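Local coordinates for c-di-GMP synthase (Capnocytophaga granulosa, PDB 6WT9), which synthesises the cyclic dinucleotide second messenger 3',3'-c-di-GMP from two molecules of GTP as the signalling enzyme of a CBASS anti-phage defence system, at residues 64-68 and 79-83; 98-104 and 188-194; 171-175 and 214-218. One frame throughout, in Å; residues are numbered along the deposited sequence.

Contact 1: residues 64-68 and 79-83; sequences GEKVK and EYQYQ
Lys-68 lays its aliphatic chain over one face of the Tyr-80 ring, CG standing 3.9 Å from the ring centroid and 21° off the ring normal, a CH-pi contact displaced toward the rim. Its CE carries the contact on past the ring's near end, 3.7 Å from both CB and CD2 of Tyr-80. An all-extended lysine makes this possible: CG is trans to the backbone N (chi1 177°) and the chain stays extended beyond CG, so methylene after methylene runs along the tyrosine. Tyr-82 reaches the helix one turn earlier. There Gly-64 lies against the ring edge, CA 3.9 Å from Tyr-82 CE2, and Gly-64 O lies in the ring plane, 3.0 Å from Tyr-82 OH. The same carbonyl accepts the helical bond from Lys-68 N. With no side chain at Gly-64, the tyrosine can come right up to the helix backbone. This is the packing of helix 54-71 on strand 78-83 of the nucleotidyltransferase sheet, the two short segments running nearly antiparallel at 160° with axes 10.2 Å apart. Glu-65 flanks the phenol end, crossing it at about a right angle with OE2 3.7 Å from Tyr-82 OH. Farther out, Tyr-82 rests on Ile-98 and Leu-100 of the adjoining strand, and Tyr-80 on Gln-72 and Leu-75 of the connection between helix and strand.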
loop_
_atom_site.group_PDB
_atom_site.type_symbol
_atom_site.label_atom_id
_atom_site.label_comp_id
_atom_site.label_asym_id
_atom_site.label_seq_id
_atom_site.Cartn_x
_atom_site.Cartn_y
_atom_site.Cartn_z
ATOM N N GLY A 64 14.662 -6.316 -0.650
ATOM C CA GLY A 64 14.043 -7.303 -1.516
ATOM C C GLY A 64 14.973 -7.783 -2.611
ATOM O O GLY A 64 14.869 -8.927 -3.062
ATOM N N GLU A 65 15.897 -6.923 -3.047
ATOM C CA GLU A 65 16.842 -7.311 -4.087
ATOM C C GLU A 65 17.849 -8.328 -3.563
ATOM O O GLU A 65 18.246 -9.248 -4.288
ATOM C CB GLU A 65 17.553 -6.071 -4.629
ATOM C CG GLU A 65 18.310 -6.294 -5.926
ATOM C CD GLU A 65 17.424 -6.847 -7.025
ATOM O OE1 GLU A 65 17.582 -8.036 -7.371
ATOM O OE2 GLU A 65 16.565 -6.096 -7.534
ATOM N N LYS A 66 18.269 -8.183 -2.305
ATOM C CA LYS A 66 19.182 -9.157 -1.716
ATOM C C LYS A 66 18.500 -10.505 -1.521
ATOM O O LYS A 66 19.130 -11.554 -1.697
ATOM C CB LYS A 66 19.728 -8.632 -0.389
ATOM C CG LYS A 66 20.680 -7.453 -0.529
ATOM C CD LYS A 66 21.140 -6.961 0.837
ATOM C CE LYS A 66 22.089 -5.781 0.716
ATOM N NZ LYS A 66 23.341 -6.154 0.002
ATOM N N VAL A 67 17.218 -10.498 -1.150
ATOM C CA VAL A 67 16.469 -11.750 -1.063
ATOM C C VAL A 67 16.413 -12.424 -2.427
ATOM O O VAL A 67 16.570 -13.646 -2.541
ATOM C CB VAL A 67 15.058 -11.493 -0.500
ATOM C CG1 VAL A 67 14.240 -12.773 -0.501
ATOM C CG2 VAL A 67 15.147 -10.919 0.901
ATOM N N LYS A 68 16.209 -11.634 -3.484
ATOM C CA LYS A 68 16.168 -12.182 -4.836
ATOM C C LYS A 68 17.479 -12.872 -5.200
ATOM O O LYS A 68 17.471 -13.967 -5.774
ATOM C CB LYS A 68 15.847 -11.067 -5.831
ATOM C CG LYS A 68 15.832 -11.489 -7.287
ATOM C CD LYS A 68 15.456 -10.317 -8.181
ATOM C CE LYS A 68 15.573 -10.673 -9.654
ATOM N NZ LYS A 68 15.208 -9.523 -10.530
ATOM N N GLU A 79 10.511 -16.383 -12.110
ATOM C CA GLU A 79 10.759 -14.969 -12.339
ATOM C C GLU A 79 10.329 -14.193 -11.103
ATOM O O GLU A 79 9.386 -14.576 -10.406
ATOM C CB GLU A 79 10.027 -14.452 -13.585
ATOM C CG GLU A 79 8.520 -14.373 -13.457
ATOM C CD GLU A 79 7.869 -13.860 -14.725
ATOM O OE1 GLU A 79 7.819 -14.618 -15.718
ATOM O OE2 GLU A 79 7.427 -12.693 -14.737
ATOM N N TYR A 80 11.040 -13.105 -10.829
ATOM C CA TYR A 80 10.879 -12.348 -9.597
ATOM C C TYR A 80 10.211 -11.013 -9.889
ATOM O O TYR A 80 10.684 -10.253 -10.740
ATOM C CB TYR A 80 12.231 -12.129 -8.917
ATOM C CG TYR A 80 12.964 -13.412 -8.604
ATOM C CD1 TYR A 80 12.743 -14.085 -7.411
ATOM C CD2 TYR A 80 13.876 -13.950 -9.505
ATOM C CE1 TYR A 80 13.408 -15.260 -7.121
ATOM C CE2 TYR A 80 14.545 -15.127 -9.223
ATOM C CZ TYR A 80 14.308 -15.777 -8.028
ATOM O OH TYR A 80 14.970 -16.946 -7.738
ATOM N N GLN A 81 9.116 -10.735 -9.185
ATOM C CA GLN A 81 8.429 -9.455 -9.252
ATOM C C GLN A 81 8.156 -8.963 -7.838
ATOM O O GLN A 81 8.306 -9.698 -6.858
ATOM C CB GLN A 81 7.115 -9.551 -10.044
ATOM C CG GLN A 81 7.281 -10.005 -11.486
ATOM C CD GLN A 81 8.206 -9.108 -12.285
ATOM O OE1 GLN A 81 8.321 -7.912 -12.017
ATOM N NE2 GLN A 81 8.875 -9.688 -13.274
ATOM N N TYR A 82 7.746 -7.703 -7.737
ATOM C CA TYR A 82 7.462 -7.081 -6.457
ATOM C C TYR A 82 6.023 -6.588 -6.411
ATOM O O TYR A 82 5.458 -6.158 -7.423
ATOM C CB TYR A 82 8.420 -5.914 -6.178
ATOM C CG TYR A 82 9.859 -6.345 -6.000
ATOM C CD1 TYR A 82 10.749 -6.315 -7.064
ATOM C CD2 TYR A 82 10.324 -6.790 -4.769
ATOM C CE1 TYR A 82 12.063 -6.709 -6.907
ATOM C CE2 TYR A 82 11.635 -7.186 -4.601
ATOM C CZ TYR A 82 12.501 -7.145 -5.673
ATOM O OH TYR A 82 13.808 -7.539 -5.511
ATOM N N GLN A 83 5.434 -6.665 -5.222
ATOM C CA GLN A 83 4.141 -6.064 -4.947
ATOM C C GLN A 83 4.212 -5.387 -3.586
ATOM O O GLN A 83 5.134 -5.629 -2.802
ATOM C CB GLN A 83 3.006 -7.098 -4.977
ATOM C CG GLN A 83 3.018 -8.054 -3.799
ATOM C CD GLN A 83 1.853 -9.024 -3.811
ATOM O OE1 GLN A 83 0.984 -8.960 -4.679
ATOM N NE2 GLN A 83 1.829 -9.930 -2.841
#

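Contact 2: residues 98-104 and 188-194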
loop_
_atom_site.group_PDB
_atom_site.type_symbol
_atom_site.label_atom_id
_atom_site.label_comp_id
_atom_site.label_asym_id
_atom_site.label_seq_id
_atom_site.Cartn_x
_atom_site.Cartn_y
_atom_site.Cartn_z
ATOM N N ILE A 98 8.453 -5.002 1.996
ATOM C CA ILE A 98 8.185 -5.232 0.584
ATOM C C ILE A 98 7.906 -6.715 0.390
ATOM O O ILE A 98 8.409 -7.563 1.133
ATOM C CB ILE A 98 9.361 -4.755 -0.303
ATOM C CG1 ILE A 98 8.964 -4.735 -1.780
ATOM C CG2 ILE A 98 10.591 -5.625 -0.085
ATOM C CD1 ILE A 98 9.951 -3.999 -2.661
ATOM N N ASP A 99 7.077 -7.024 -0.600
ATOM C CA ASP A 99 6.730 -8.399 -0.926
ATOM C C ASP A 99 7.430 -8.804 -2.214
ATOM O O ASP A 99 7.358 -8.086 -3.220
ATOM C CB ASP A 99 5.216 -8.574 -1.061
ATOM C CG ASP A 99 4.506 -8.581 0.280
ATOM O OD1 ASP A 99 5.129 -8.195 1.292
ATOM O OD2 ASP A 99 3.324 -8.982 0.325
ATOM N N LEU A 100 8.106 -9.947 -2.176
ATOM C CA LEU A 100 8.803 -10.503 -3.326
ATOM C C LEU A 100 8.003 -11.686 -3.850
ATOM O O LEU A 100 7.836 -12.686 -3.143
ATOM C CB LEU A 100 10.220 -10.936 -2.949
ATOM C CG LEU A 100 10.983 -11.694 -4.034
ATOM C CD1 LEU A 100 11.260 -10.786 -5.220
ATOM C CD2 LEU A 100 12.268 -12.276 -3.475
ATOM N N LEU A 101 7.508 -11.568 -5.080
ATOM C CA LEU A 101 6.745 -12.635 -5.714
ATOM C C LEU A 101 7.678 -13.548 -6.498
ATOM O O LEU A 101 8.506 -13.073 -7.283
ATOM C CB LEU A 101 5.671 -12.056 -6.636
ATOM C CG LEU A 101 4.459 -11.425 -5.948
ATOM C CD1 LEU A 101 3.580 -10.716 -6.957
ATOM C CD2 LEU A 101 3.668 -12.489 -5.216
ATOM N N VAL A 102 7.545 -14.852 -6.277
ATOM C CA VAL A 102 8.319 -15.867 -6.984
ATOM C C VAL A 102 7.341 -16.614 -7.881
ATOM O O VAL A 102 6.574 -17.463 -7.413
ATOM C CB VAL A 102 9.042 -16.816 -6.021
ATOM C CG1 VAL A 102 9.912 -17.791 -6.794
ATOM C CG2 VAL A 102 9.869 -16.027 -5.013
ATOM N N ILE A 103 7.361 -16.304 -9.174
ATOM C CA ILE A 103 6.357 -16.774 -10.120
ATOM C C ILE A 103 7.003 -17.782 -11.060
ATOM O O ILE A 103 8.032 -17.490 -11.681
ATOM C CB ILE A 103 5.741 -15.602 -10.903
ATOM C CG1 ILE A 103 5.505 -14.413 -9.970
ATOM C CG2 ILE A 103 4.435 -16.026 -11.561
ATOM C CD1 ILE A 103 4.944 -13.188 -10.661
ATOM N N SER A 104 6.393 -18.962 -11.171
ATOM C CA SER A 104 6.920 -20.008 -12.036
ATOM C C SER A 104 6.675 -19.680 -13.503
ATOM O O SER A 104 5.608 -19.186 -13.877
ATOM C CB SER A 104 6.284 -21.356 -11.696
ATOM O OG SER A 104 6.713 -21.823 -10.429
ATOM N N ASP A 188 8.707 -10.067 2.676
ATOM C CA ASP A 188 7.840 -11.231 2.563
ATOM C C ASP A 188 8.024 -11.859 1.188
ATOM O O ASP A 188 8.138 -11.153 0.182
ATOM C CB ASP A 188 6.373 -10.855 2.780
ATOM C CG ASP A 188 6.087 -10.423 4.207
ATOM O OD1 ASP A 188 7.049 -10.282 4.990
ATOM O OD2 ASP A 188 4.900 -10.229 4.548
ATOM N N ILE A 189 8.061 -13.189 1.152
ATOM C CA ILE A 189 8.323 -13.943 -0.069
ATOM C C ILE A 189 7.111 -14.820 -0.348
ATOM O O ILE A 189 6.743 -15.659 0.482
ATOM C CB ILE A 189 9.603 -14.789 0.044
ATOM C CG1 ILE A 189 10.834 -13.894 0.225
ATOM C CG2 ILE A 189 9.766 -15.677 -1.179
ATOM C CD1 ILE A 189 11.182 -13.589 1.672
ATOM N N VAL A 190 6.504 -14.637 -1.518
ATOM C CA VAL A 190 5.267 -15.314 -1.889
ATOM C C VAL A 190 5.525 -16.177 -3.118
ATOM O O VAL A 190 6.145 -15.720 -4.084
ATOM C CB VAL A 190 4.136 -14.304 -2.152
ATOM C CG1 VAL A 190 2.861 -15.021 -2.555
ATOM C CG2 VAL A 190 3.900 -13.440 -0.923
ATOM N N ILE A 191 5.041 -17.418 -3.079
ATOM C CA ILE A 191 5.201 -18.378 -4.167
ATOM C C ILE A 191 3.915 -18.402 -4.981
ATOM O O ILE A 191 2.824 -18.564 -4.421
ATOM C CB ILE A 191 5.533 -19.778 -3.622
ATOM C CG1 ILE A 191 6.741 -19.719 -2.683
ATOM C CG2 ILE A 191 5.771 -20.758 -4.759
ATOM C CD1 ILE A 191 7.991 -19.158 -3.324
ATOM N N ALA A 192 4.034 -18.251 -6.299
ATOM C CA ALA A 192 2.859 -18.167 -7.156
ATOM C C ALA A 192 3.203 -18.671 -8.554
ATOM O O ALA A 192 4.353 -19.006 -8.855
ATOM C CB ALA A 192 2.321 -16.732 -7.206
ATOM N N ASN A 193 2.180 -18.732 -9.407
ATOM C CA ASN A 193 2.349 -19.001 -10.829
ATOM C C ASN A 193 1.326 -18.183 -11.606
ATOM O O ASN A 193 0.384 -17.624 -11.038
ATOM C CB ASN A 193 2.211 -20.497 -11.149
ATOM C CG ASN A 193 0.787 -20.997 -11.011
ATOM O OD1 ASN A 193 0.021 -20.512 -10.179
ATOM N ND2 ASN A 193 0.426 -21.979 -11.828
ATOM N N TRP A 194 1.520 -18.110 -12.920
ATOM C CA TRP A 194 0.626 -17.348 -13.781
ATOM C C TRP A 194 -0.664 -18.115 -14.039
ATOM O O TRP A 194 -0.656 -19.338 -14.203
ATOM C CB TRP A 194 1.305 -17.028 -15.113
ATOM C CG TRP A 194 2.538 -16.192 -14.990
ATOM C CD1 TRP A 194 3.826 -16.601 -15.169
ATOM C CD2 TRP A 194 2.601 -14.800 -14.659
ATOM N NE1 TRP A 194 4.689 -15.551 -14.972
ATOM C CE2 TRP A 194 3.961 -14.434 -14.658
ATOM C CE3 TRP A 194 1.641 -13.829 -14.364
ATOM C CZ2 TRP A 194 4.385 -13.137 -14.373
ATOM C CZ3 TRP A 194 2.063 -12.540 -14.082
ATOM C CH2 TRP A 194 3.423 -12.207 -14.089
#
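Strands 98-104 and 188-194 pair in parallel, Asp-188 N bonding to Ile-98 O and Ser-104 N to Ala-192 O at the two ends of a six-bond ladder, while the short segment axes are turned 37° to each other. Side chains alternate between two faces. On one, Asp-99 and Asp-188 lie side by side, carboxylates 24° apart in plane and OD1 of Asp-99 3.8 Å from OD2 of Asp-188; Lys-177 forms a salt bridge with Asp-188 OD1. Farther along, Leu-101 CD2 meets Val-190 CB at 3.6 Å. Ile-103 then crosses Trp-194 at about a right angle: CG2, trans to the backbone N, stands 3.5 Å from the centroid of the five-membered ring, 13° off its normal, and CD1 reaches Trp-194 CZ2 at 3.8 Å. The opposite face is aliphatic from Leu-100 and Ile-189 to Val-102 and Ile-191, with Ile-191 CD1 on Val-102 CB at 3.7 Å and Val-102 CG2 on Ile-189 CG2 at 3.9 Å, and polar at its Ser-104 and Asn-193 end; helices 54-71 and 147-164 pack against it, the latter supplying Asp-149 to bond Ser-104 OG. Parallel central strands in a mixed sheet backed by helices are characteristic of the nucleotidyltransferase fold of CD-NTases, and the pairing of Asp-99 with Asp-188 on adjacent strands is consistent with the carboxylates that hold catalytic metal ions in nucleotidyltransferases of this family.

Contact 3: residues 171-175 and 214-218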
loop_
_atom_site.group_PDB
_atom_site.type_symbol
_atom_site.label_atom_id
_atom_site.label_comp_id
_atom_site.label_asym_id
_atom_site.label_seq_id
_atom_site.Cartn_x
_atom_site.Cartn_y
_atom_site.Cartn_z
ATOM N N THR A 171 6.276 -20.002 9.180
ATOM C CA THR A 171 5.069 -20.545 9.797
ATOM C C THR A 171 3.839 -20.349 8.919
ATOM O O THR A 171 3.010 -21.257 8.802
ATOM C CB THR A 171 4.852 -19.904 11.169
ATOM O OG1 THR A 171 5.919 -20.284 12.048
ATOM C CG2 THR A 171 3.523 -20.341 11.771
ATOM N N HIS A 172 3.700 -19.185 8.294
ATOM C CA HIS A 172 2.503 -18.922 7.505
ATOM C C HIS A 172 2.578 -19.666 6.174
ATOM O O HIS A 172 3.609 -19.606 5.499
ATOM C CB HIS A 172 2.330 -17.428 7.260
ATOM C CG HIS A 172 0.966 -17.054 6.769
ATOM N ND1 HIS A 172 0.673 -16.892 5.432
ATOM C CD2 HIS A 172 -0.189 -16.825 7.438
ATOM C CE1 HIS A 172 -0.602 -16.571 5.300
ATOM N NE2 HIS A 172 -1.147 -16.524 6.502
ATOM N N PRO A 173 1.515 -20.361 5.768
ATOM C CA PRO A 173 1.579 -21.189 4.555
ATOM C C PRO A 173 1.477 -20.421 3.247
ATOM O O PRO A 173 1.520 -21.047 2.182
ATOM C CB PRO A 173 0.374 -22.127 4.728
ATOM C CG PRO A 173 -0.600 -21.323 5.513
ATOM C CD PRO A 173 0.223 -20.492 6.463
ATOM N N LYS A 174 1.337 -19.095 3.276
ATOM C CA LYS A 174 1.265 -18.315 2.049
ATOM C C LYS A 174 2.473 -17.418 1.822
ATOM O O LYS A 174 2.626 -16.892 0.714
ATOM C CB LYS A 174 -0.007 -17.452 2.029
ATOM C CG LYS A 174 -1.282 -18.210 1.687
ATOM C CD LYS A 174 -2.427 -17.244 1.416
ATOM C CE LYS A 174 -3.528 -17.361 2.460
ATOM N NZ LYS A 174 -4.305 -18.624 2.320
ATOM N N ALA A 175 3.331 -17.231 2.822
ATOM C CA ALA A 175 4.454 -16.320 2.660
ATOM C C ALA A 175 5.555 -16.669 3.649
ATOM O O ALA A 175 5.289 -17.145 4.756
ATOM C CB ALA A 175 4.022 -14.860 2.850
ATOM N N ILE A 214 -1.723 -17.598 -5.958
ATOM C CA ILE A 214 -0.814 -17.761 -4.830
ATOM C C ILE A 214 -0.811 -19.215 -4.386
ATOM O O ILE A 214 -1.866 -19.850 -4.278
ATOM C CB ILE A 214 -1.221 -16.828 -3.677
ATOM C CG1 ILE A 214 -1.337 -15.386 -4.175
ATOM C CG2 ILE A 214 -0.231 -16.932 -2.524
ATOM C CD1 ILE A 214 -0.065 -14.846 -4.786
ATOM N N TYR A 215 0.379 -19.750 -4.125
ATOM C CA TYR A 215 0.492 -21.112 -3.626
ATOM C C TYR A 215 0.151 -21.154 -2.142
ATOM O O TYR A 215 0.633 -20.330 -1.359
ATOM C CB TYR A 215 1.895 -21.663 -3.857
ATOM C CG TYR A 215 2.105 -23.012 -3.210
ATOM C CD1 TYR A 215 1.430 -24.133 -3.671
ATOM C CD2 TYR A 215 2.972 -23.163 -2.135
ATOM C CE1 TYR A 215 1.613 -25.370 -3.082
ATOM C CE2 TYR A 215 3.163 -24.395 -1.540
ATOM C CZ TYR A 215 2.480 -25.496 -2.017
ATOM O OH TYR A 215 2.662 -26.727 -1.432
ATOM N N ASN A 216 -0.679 -22.119 -1.760
ATOM C CA ASN A 216 -1.107 -22.302 -0.378
ATOM C C ASN A 216 -0.468 -23.584 0.144
ATOM O O ASN A 216 -0.882 -24.686 -0.227
ATOM C CB ASN A 216 -2.630 -22.358 -0.286
ATOM C CG ASN A 216 -3.135 -22.232 1.135
ATOM O OD1 ASN A 216 -2.568 -22.805 2.065
ATOM N ND2 ASN A 216 -4.210 -21.472 1.312
ATOM N N LYS A 217 0.543 -23.432 1.004
ATOM C CA LYS A 217 1.230 -24.593 1.560
ATOM C C LYS A 217 0.294 -25.452 2.399
ATOM O O LYS A 217 0.447 -26.678 2.444
ATOM C CB LYS A 217 2.426 -24.130 2.394
ATOM C CG LYS A 217 3.260 -25.239 3.014
ATOM C CD LYS A 217 4.360 -24.648 3.883
ATOM C CE LYS A 217 5.233 -25.725 4.499
ATOM N NZ LYS A 217 6.310 -25.140 5.345
ATOM N N ARG A 218 -0.689 -24.831 3.053
ATOM C CA ARG A 218 -1.576 -25.569 3.945
ATOM C C ARG A 218 -2.491 -26.512 3.172
ATOM O O ARG A 218 -2.696 -27.661 3.583
ATOM C CB ARG A 218 -2.388 -24.587 4.789
ATOM C CG ARG A 218 -3.626 -25.168 5.444
ATOM C CD ARG A 218 -4.878 -24.646 4.766
ATOM N NE ARG A 218 -4.743 -23.240 4.395
ATOM C CZ ARG A 218 -4.964 -22.222 5.219
ATOM N NH1 ARG A 218 -5.334 -22.448 6.471
ATOM N NH2 ARG A 218 -4.813 -20.975 4.791
#
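Bends at chi3 (-114°) and chi4 (-72°) of Lys-174 bring its NZ beside Asn-216 and Arg-218, while bends at chi2 and chi3 of Arg-218 fold its guanidinium back over Pro-173. The setting is one end of the nucleotidyltransferase sheet's strands, where the loop joining strands 167-169 and 176-180 meets the turn joining the antiparallel strands 212-216 and 221-226. One backbone bond ties loop to turn: Lys-217 N donates to Pro-173 O over 2.8 Å. The proline ring lies beside this bond, its CB 3.4 Å from Arg-218 N and touching CB of Lys-217 and of Arg-218. Its CG lies over one face of the arginine's guanidinium, displaced toward the rim. OD1 of Asn-216 takes up three N-H groups of the turn: Arg-218 NE at 3.2 Å, a weak bond from Arg-218 N, and Ser-219 N. Lys-174 NZ is 3.4 Å from Arg-218 NH2, near the guanidinium plane, so two cationic groups sit close together; Glu-223, on strand 221-226, forms a salt bridge with the lysine and would temper their repulsion. Lys-217 instead runs fully extended away from the loop to a salt bridge with Glu-158 of helix 147-164. Where the lysine passes the asparagine, two donors face each other, Lys-174 NZ lying 3.0 Å from Asn-216 ND2.

All three contacts reach one mixed sheet of the nucleotidyltransferase domain. Contact 1 closes along the chain before contacts 2 and 3 open, and the segments of 2 and 3 alternate. Centres of contacts 1 and 2 are about 8 Å apart: strands 78-83 and 98-104 are antiparallel neighbours, with Gln-81 O 2.7 Å from Leu-101 N. Contacts 2 and 3 lie about 11 Å apart between centres and meet where Ile-191 O approaches Tyr-215 N at 2.7 Å. Contacts 1 and 3, about 17 Å apart between centres, do not touch. Contact 2 lies between them, through the neighbouring strands 78-83 and 212-216, and carries the aspartates that are probably the active-site carboxylates.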